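PDB 4CZW: PAN2-PAN3 deadenylation complex catalytic subunit pan2, which probably serves as the catalytic subunit of a cytoplasmic deadenylase that shortens mRNA poly(A) tails, releasing 5'-AMP ahead of mRNA decay. Local coordinates for residues 411-416 and 532-537; 479-484 and 489-494. All blocks are in the same frame, centred on the assembly; numbering follows the deposited sequence.

Interaction 1. Residues 411-416 and 532-537; sequences TSVLFR and AYKKLW
Val-413 fits against the aliphatic chains of Lys-534 and Lys-535, two successive residues of helix 529-541, and carries most of the contact made by the segment 411-416. Its two methyls divide the work. CG2, anti to the backbone N, lies 3.8 Å from CG of Lys-535 and also meets CD of Lys-534; CG1, held between the backbone N and carbonyl carbon (chi1 66°), lies between CG of Lys-534, at 4.1 Å, and CA of Lys-535. Beside it Leu-414 reaches in with one branch: CD2 sits 3.8 Å from CB of Lys-535 and close to its carbonyl O, the two side chains running past each other in opposite directions. In the fold, one loosely wound helical turn at 412-415 is laid against a helix of the exonuclease domain, close to the first zinc site of the pseudo-protease domain. The side chain of Lys-534 comes within about 5 Å of those of the zinc ligands Cys-75 and Cys-83. The side chains of both lysines meet 411-416 through their methylene carbons, and their ammonium groups bond elsewhere: Lys-534 turns at its last torsion (chi4 65°) and gives a hydrogen bond to the carbonyl of Thr-73, while the extended chain of Lys-535 passes the carbonyl of Val-413, with CE 3.7 Å from O, on its way to Asp-494. The looser, partly exposed side belongs to Ser-412 and Arg-416, where NH2 of Arg-416 bonds OG of Ser-412 at 3.1 Å and neither side chain touches the segment 532-537.

Interaction 2. Residues 479-484 and 489-494; sequences VVRGQG and VAFIDD
Arg-481 lays its side chain alongside Val-489 across a beta hairpin of the exonuclease domain. Its CB is 3.5 Å from Val-489 O, and CG comes to 3.3 Å of that oxygen while also meeting CD1 of Phe-491. CD still passes the same carbonyl; the chain runs on extended to NE, which forms a salt bridge with Glu-434. The guanidinium sets one face over CB of Phe-491. NH1 lies against CG1 of Val-489 and donates to Val-489 O at 3.3 Å; NH2 goes on to the carbonyl of Glu-427. Arg-481 N bonds Val-489 O too, at 3.1 Å, from the opposite face of the carbonyl plane. With an alanine here, Glu-434 would probably lose its charged mate and Val-489 O its second donor, leaving CB of Phe-491 less covered. Further along, a classic beta bulge sets two residues, Phe-491 and Ile-492, opposite Val-479: Val-479 O accepts from both their N atoms, while Val-479 N gives a 2.8 Å bond to Ile-492 O. CG1 of Val-479, anti to its own N (chi1 -165°), meets CZ of Phe-491 at 3.5 Å. Because NH1 stands 73° out of the Val-489 carbonyl plane, the guanidinium probably adds only modest polarisation to that carbonyl.

The centres of interactions 1 and 2 are 13 Å apart, and the two touch directly. The hairpin of interaction 2 falls within the sequence between 411-416 and 532-537: 411-416 comes first, then strands 471-481 and 490-496, then helix 529-541. This helix packs on the hairpin, with Leu-536 against Val-479 and Lys-535 against Ile-492, and Lys-535 NZ reaches Asp-494 OD2 at 2.7 Å in a salt bridge. One helix therefore has the mixed sheet of the exonuclease domain on one flank and the 412-415 turn on another, linking the nuclease core with the surroundings of the first zinc site in the pseudo-protease scaffold.

Interaction 1. Residues 411-416 and 532-537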
# COMPACT_ATOMS: atom_id res chain seq x y z
N THR A 411 14.65 -4.57 -14.54
CA THR A 411 15.34 -3.28 -14.51
C THR A 411 15.28 -2.56 -15.86
O THR A 411 16.02 -1.60 -16.08
CB THR A 411 16.81 -3.45 -14.11
OG1 THR A 411 17.50 -4.19 -15.14
CG2 THR A 411 16.93 -4.21 -12.80
N SER A 412 14.40 -3.01 -16.74
CA SER A 412 14.32 -2.49 -18.10
C SER A 412 13.93 -1.01 -18.15
O SER A 412 14.22 -0.32 -19.13
CB SER A 412 13.34 -3.31 -18.93
OG SER A 412 12.04 -3.26 -18.37
N VAL A 413 13.26 -0.53 -17.10
CA VAL A 413 12.79 0.85 -17.06
C VAL A 413 13.96 1.82 -16.95
O VAL A 413 13.85 2.99 -17.34
CB VAL A 413 11.81 1.06 -15.87
CG1 VAL A 413 12.53 0.88 -14.54
CG2 VAL A 413 11.14 2.43 -15.96
N LEU A 414 15.09 1.34 -16.44
CA LEU A 414 16.28 2.18 -16.26
C LEU A 414 17.02 2.42 -17.57
O LEU A 414 17.73 3.41 -17.72
CB LEU A 414 17.22 1.55 -15.24
CG LEU A 414 16.71 1.38 -13.81
CD1 LEU A 414 17.75 0.67 -12.95
CD2 LEU A 414 16.34 2.72 -13.21
N PHE A 415 16.86 1.50 -18.52
CA PHE A 415 17.64 1.55 -19.76
C PHE A 415 16.81 1.95 -20.97
O PHE A 415 17.36 2.24 -22.04
CB PHE A 415 18.29 0.18 -20.01
CG PHE A 415 19.03 -0.37 -18.83
CD1 PHE A 415 20.30 0.10 -18.50
CD2 PHE A 415 18.47 -1.36 -18.04
CE1 PHE A 415 20.98 -0.40 -17.41
CE2 PHE A 415 19.15 -1.87 -16.95
CZ PHE A 415 20.41 -1.39 -16.64
N ARG A 416 15.49 1.97 -20.82
CA ARG A 416 14.59 2.25 -21.94
C ARG A 416 14.62 3.73 -22.33
O ARG A 416 14.66 4.61 -21.47
CB ARG A 416 13.16 1.82 -21.60
CG ARG A 416 12.18 1.99 -22.75
CD ARG A 416 10.82 1.39 -22.43
NE ARG A 416 10.88 -0.06 -22.25
CZ ARG A 416 10.89 -0.67 -21.07
NH1 ARG A 416 10.83 0.04 -19.95
NH2 ARG A 416 10.95 -1.99 -21.00
N ALA A 532 8.48 7.55 -13.59
CA ALA A 532 9.67 8.08 -12.94
C ALA A 532 9.88 7.43 -11.57
O ALA A 532 11.01 7.15 -11.18
CB ALA A 532 9.57 9.58 -12.80
N TYR A 533 8.78 7.19 -10.86
CA TYR A 533 8.84 6.55 -9.55
C TYR A 533 9.38 5.14 -9.67
O TYR A 533 10.12 4.67 -8.80
CB TYR A 533 7.45 6.54 -8.90
CG TYR A 533 7.44 5.99 -7.48
CD1 TYR A 533 7.33 4.63 -7.24
CD2 TYR A 533 7.54 6.85 -6.39
CE1 TYR A 533 7.33 4.13 -5.95
CE2 TYR A 533 7.53 6.36 -5.10
CZ TYR A 533 7.42 5.00 -4.89
OH TYR A 533 7.41 4.51 -3.60
N LYS A 534 9.00 4.45 -10.74
CA LYS A 534 9.41 3.07 -10.97
C LYS A 534 10.93 2.95 -11.03
O LYS A 534 11.50 1.99 -10.51
CB LYS A 534 8.79 2.54 -12.26
CG LYS A 534 8.98 1.05 -12.49
CD LYS A 534 8.36 0.62 -13.81
CE LYS A 534 8.51 -0.88 -14.03
NZ LYS A 534 7.74 -1.67 -13.02
N LYS A 535 11.58 3.93 -11.65
CA LYS A 535 13.03 3.96 -11.74
C LYS A 535 13.66 4.04 -10.36
O LYS A 535 14.55 3.26 -10.02
CB LYS A 535 13.49 5.14 -12.60
CG LYS A 535 12.95 5.14 -14.01
CD LYS A 535 13.42 6.36 -14.78
CE LYS A 535 12.85 6.39 -16.19
NZ LYS A 535 13.27 7.60 -16.94
N LEU A 536 13.19 4.99 -9.55
CA LEU A 536 13.71 5.19 -8.21
C LEU A 536 13.44 3.98 -7.32
O LEU A 536 14.29 3.60 -6.51
CB LEU A 536 13.10 6.45 -7.59
CG LEU A 536 13.28 7.74 -8.38
CD1 LEU A 536 12.70 8.93 -7.63
CD2 LEU A 536 14.75 7.97 -8.69
N TRP A 537 12.26 3.38 -7.48
CA TRP A 537 11.88 2.22 -6.69
C TRP A 537 12.78 1.02 -7.00
O TRP A 537 13.15 0.27 -6.10
CB TRP A 537 10.42 1.85 -6.94
CG TRP A 537 9.94 0.71 -6.10
CD1 TRP A 537 9.57 0.76 -4.78
CD2 TRP A 537 9.77 -0.65 -6.51
NE1 TRP A 537 9.19 -0.49 -4.35
CE2 TRP A 537 9.30 -1.37 -5.40
CE3 TRP A 537 9.96 -1.33 -7.72
CZ2 TRP A 537 9.03 -2.74 -5.45
CZ3 TRP A 537 9.69 -2.69 -7.77
CH2 TRP A 537 9.23 -3.38 -6.64

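Interaction 2. Residues 479-484 and 489-494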
# COMPACT_ATOMS: atom_id res chain seq x y z
N VAL A 479 18.79 12.11 -11.21
CA VAL A 479 19.71 11.16 -10.58
C VAL A 479 21.02 11.13 -11.34
O VAL A 479 21.04 11.05 -12.57
CB VAL A 479 19.11 9.75 -10.50
CG1 VAL A 479 19.90 8.90 -9.53
CG2 VAL A 479 17.65 9.81 -10.07
N VAL A 480 22.13 11.19 -10.61
CA VAL A 480 23.45 11.39 -11.20
C VAL A 480 24.44 10.30 -10.78
O VAL A 480 24.45 9.86 -9.63
CB VAL A 480 24.00 12.78 -10.80
CG1 VAL A 480 25.50 12.86 -10.99
CG2 VAL A 480 23.29 13.88 -11.58
N ARG A 481 25.25 9.85 -11.74
CA ARG A 481 26.32 8.89 -11.47
C ARG A 481 27.26 9.40 -10.37
O ARG A 481 27.77 10.51 -10.45
CB ARG A 481 27.12 8.61 -12.74
CG ARG A 481 26.34 7.92 -13.84
CD ARG A 481 27.19 7.78 -15.10
NE ARG A 481 26.51 7.01 -16.14
CZ ARG A 481 25.68 7.53 -17.03
NH1 ARG A 481 25.42 8.83 -17.02
NH2 ARG A 481 25.11 6.75 -17.94
N GLY A 482 27.48 8.57 -9.36
CA GLY A 482 28.32 8.95 -8.24
C GLY A 482 29.73 8.39 -8.33
O GLY A 482 30.55 8.62 -7.43
N GLN A 483 30.01 7.66 -9.40
CA GLN A 483 31.32 7.05 -9.59
C GLN A 483 31.54 6.65 -11.04
O GLN A 483 30.62 6.73 -11.86
CB GLN A 483 31.47 5.83 -8.67
CG GLN A 483 30.38 4.79 -8.86
CD GLN A 483 30.05 4.06 -7.57
OE1 GLN A 483 29.91 4.68 -6.52
NE2 GLN A 483 29.92 2.74 -7.65
N GLY A 484 32.76 6.22 -11.36
CA GLY A 484 33.11 5.82 -12.71
C GLY A 484 33.66 6.96 -13.54
O GLY A 484 33.84 8.08 -13.05
N VAL A 489 27.76 12.77 -14.35
CA VAL A 489 26.85 12.77 -15.48
C VAL A 489 25.51 12.14 -15.11
O VAL A 489 25.46 11.02 -14.59
CB VAL A 489 27.45 12.02 -16.69
CG1 VAL A 489 26.49 12.06 -17.87
CG2 VAL A 489 28.79 12.62 -17.07
N ALA A 490 24.43 12.85 -15.38
CA ALA A 490 23.09 12.38 -15.05
C ALA A 490 22.64 11.26 -15.99
O ALA A 490 22.90 11.31 -17.20
CB ALA A 490 22.09 13.53 -15.09
N PHE A 491 21.97 10.26 -15.44
CA PHE A 491 21.39 9.19 -16.25
C PHE A 491 19.87 9.20 -16.11
O PHE A 491 19.17 8.48 -16.82
CB PHE A 491 21.97 7.83 -15.85
CG PHE A 491 21.70 7.43 -14.43
CD1 PHE A 491 22.55 7.83 -13.41
CD2 PHE A 491 20.62 6.63 -14.12
CE1 PHE A 491 22.30 7.46 -12.10
CE2 PHE A 491 20.37 6.25 -12.81
CZ PHE A 491 21.22 6.66 -11.80
N ILE A 492 19.38 10.01 -15.19
CA ILE A 492 17.95 10.25 -15.05
C ILE A 492 17.68 11.74 -14.85
O ILE A 492 18.22 12.36 -13.93
CB ILE A 492 17.34 9.48 -13.86
CG1 ILE A 492 17.41 7.97 -14.09
CG2 ILE A 492 15.89 9.89 -13.64
CD1 ILE A 492 16.84 7.15 -12.96
N ASP A 493 16.86 12.31 -15.72
CA ASP A 493 16.42 13.69 -15.57
C ASP A 493 14.99 13.82 -16.07
O ASP A 493 14.72 14.46 -17.08
CB ASP A 493 17.34 14.64 -16.34
CG ASP A 493 17.07 16.10 -16.02
OD1 ASP A 493 16.59 16.39 -14.90
OD2 ASP A 493 17.33 16.96 -16.89
N ASP A 494 14.07 13.20 -15.34
CA ASP A 494 12.67 13.14 -15.75
C ASP A 494 11.85 14.31 -15.24
O ASP A 494 11.92 14.67 -14.06
CB ASP A 494 12.04 11.83 -15.27
CG ASP A 494 12.70 10.61 -15.86
OD1 ASP A 494 13.28 10.72 -16.96
OD2 ASP A 494 12.63 9.53 -15.24